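Aln2 (Streptomyces sp. CM020, PDB 6P7L) is a SnoaL-like member of the NTF2-like superfamily that probably acts in the biosynthesis of the polyketide antibiotic alnumycin. Local coordinates at the interface of chains A and B. Sequence-based numbering; all coordinates share one arbitrary frame. Chains: chain A/B, Aln2.

The interface of chains A and B. Residues chain A 121-123, 136-138, 162; chain B 100, 102, 125, 127, 133.
B:Arg100 reaches tip to tip toward A:Asp162 where strands 98-104 and 116-127 of one SnoaL-like, NTF2-like chain meet a strand, a loop and a helix start of another; the deposited assembly holds three copies, and the structure alone does not show whether this interface is the biological one. The guanidinium grips the carboxylate side-on in a salt bridge: B:Arg100 NH2 donates to A:Asp162 OD1 (2.9 Å, 172° at the hydrogen) and NE to OD2 (3.0 Å), each on the syn side but tilted out of the carboxylate plane, with the two planes turned 30° apart. A:Asp162 OD2 also accepts a bond, through its anti lone pair, from the hydroxyl A:Thr138 OG1 (2.6 Å), and this bond within chain A should help to fix the rotation of the carboxylate.

The same A:Thr138 OG1 lies 3.1 Å from OG1 of B:Thr127, a hydrogen bond of undecided direction between side chains that slide past each other in opposite directions. A water bonds to both hydroxyls and to OG1 of B:Thr125, which also accepts from B:Trp102 NE1 (2.9 Å), nearly in the indole plane.

Among the apolar contacts, a bend at chi2 (-72°) in B:Arg100 carries CD over the centre of the A:Tyr121 ring, 3.5 Å from its centroid, in a CH-pi contact. The B:Trp102 indole turns its CH2 edge to the A:Ala122 backbone, and B:Trp102 CH2 lies 3.8 Å from A:Thr123 CG2. B:Val133 CG2 packs against A:Pro137 CA.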
# COMPACT_ATOMS: atom_id res chain seq x y z
N TYR A 121 -3.18 -8.86 -0.61
CA TYR A 121 -1.99 -9.22 0.13
C TYR A 121 -2.01 -8.51 1.49
O TYR A 121 -2.41 -7.35 1.58
CB TYR A 121 -0.73 -8.78 -0.61
CG TYR A 121 -0.52 -9.37 -2.00
CD1 TYR A 121 -1.28 -10.42 -2.47
CD2 TYR A 121 0.48 -8.88 -2.83
CE1 TYR A 121 -1.05 -10.98 -3.73
CE2 TYR A 121 0.71 -9.40 -4.08
CZ TYR A 121 -0.05 -10.47 -4.51
OH TYR A 121 0.22 -11.04 -5.74
N ALA A 122 -1.49 -9.17 2.51
CA ALA A 122 -1.34 -8.56 3.82
C ALA A 122 -0.06 -9.01 4.50
O ALA A 122 0.40 -10.14 4.33
CB ALA A 122 -2.54 -8.86 4.74
N THR A 123 0.50 -8.09 5.29
CA THR A 123 1.55 -8.43 6.22
C THR A 123 1.40 -7.55 7.44
O THR A 123 0.57 -6.64 7.49
CB THR A 123 2.94 -8.29 5.59
OG1 THR A 123 3.92 -8.78 6.52
CG2 THR A 123 3.22 -6.88 5.23
N GLU A 136 6.22 -9.87 9.43
CA GLU A 136 5.61 -11.19 9.52
C GLU A 136 5.39 -11.82 8.15
O GLU A 136 5.33 -11.12 7.13
CB GLU A 136 4.30 -11.10 10.30
CG GLU A 136 4.53 -10.81 11.78
CD GLU A 136 3.31 -11.10 12.65
OE1 GLU A 136 2.20 -11.23 12.07
OE2 GLU A 136 3.48 -11.22 13.88
N PRO A 137 5.30 -13.15 8.09
CA PRO A 137 5.06 -13.81 6.80
C PRO A 137 3.87 -13.19 6.08
O PRO A 137 2.83 -12.89 6.67
CB PRO A 137 4.80 -15.28 7.18
CG PRO A 137 5.16 -15.40 8.64
CD PRO A 137 5.38 -14.09 9.24
N THR A 138 4.02 -13.03 4.77
CA THR A 138 2.92 -12.44 4.04
C THR A 138 1.76 -13.43 3.94
O THR A 138 1.92 -14.64 4.10
CB THR A 138 3.40 -11.98 2.68
OG1 THR A 138 4.01 -13.06 2.00
CG2 THR A 138 4.42 -10.88 2.80
N ASP A 162 1.57 -17.41 3.61
CA ASP A 162 2.43 -17.84 2.52
C ASP A 162 3.48 -18.82 2.99
O ASP A 162 3.89 -19.69 2.21
CB ASP A 162 3.09 -16.63 1.87
CG ASP A 162 2.14 -15.87 0.93
OD1 ASP A 162 1.30 -16.54 0.27
OD2 ASP A 162 2.27 -14.61 0.81
N ARG B 100 5.68 -11.73 -3.14
CA ARG B 100 4.55 -10.82 -3.21
C ARG B 100 5.05 -9.45 -3.63
O ARG B 100 5.96 -8.92 -2.99
CB ARG B 100 3.81 -10.73 -1.88
CG ARG B 100 3.22 -12.02 -1.44
CD ARG B 100 2.00 -12.39 -2.29
NE ARG B 100 1.48 -13.69 -1.92
CZ ARG B 100 0.74 -14.46 -2.72
NH1 ARG B 100 0.41 -14.07 -3.94
NH2 ARG B 100 0.34 -15.66 -2.28
N TRP B 102 4.55 -5.45 -4.01
CA TRP B 102 3.88 -4.37 -3.29
C TRP B 102 4.12 -3.11 -4.10
O TRP B 102 5.28 -2.79 -4.37
CB TRP B 102 4.45 -4.21 -1.87
CG TRP B 102 4.33 -5.46 -1.04
CD1 TRP B 102 5.15 -6.54 -1.08
CD2 TRP B 102 3.30 -5.75 -0.10
NE1 TRP B 102 4.68 -7.52 -0.22
CE2 TRP B 102 3.54 -7.05 0.40
CE3 TRP B 102 2.20 -5.04 0.39
CZ2 TRP B 102 2.74 -7.64 1.37
CZ3 TRP B 102 1.38 -5.65 1.35
CH2 TRP B 102 1.65 -6.94 1.82
N THR B 125 8.46 -8.85 -1.54
CA THR B 125 8.79 -9.65 -0.37
C THR B 125 8.85 -11.11 -0.81
O THR B 125 8.13 -11.53 -1.71
CB THR B 125 7.76 -9.48 0.76
OG1 THR B 125 6.44 -9.81 0.30
CG2 THR B 125 7.75 -8.09 1.30
N THR B 127 8.80 -14.84 1.00
CA THR B 127 8.55 -15.53 2.27
C THR B 127 8.93 -17.00 2.15
O THR B 127 8.46 -17.70 1.25
CB THR B 127 7.09 -15.35 2.70
OG1 THR B 127 6.85 -13.93 2.87
CG2 THR B 127 6.80 -16.06 3.99
N VAL B 133 11.02 -13.28 5.88
CA VAL B 133 10.60 -12.42 4.78
C VAL B 133 11.82 -11.64 4.31
O VAL B 133 12.26 -10.69 4.97
CB VAL B 133 9.47 -11.48 5.18
CG1 VAL B 133 9.07 -10.62 3.97
CG2 VAL B 133 8.29 -12.26 5.69
O HOH W 1 6.17 -12.61 0.45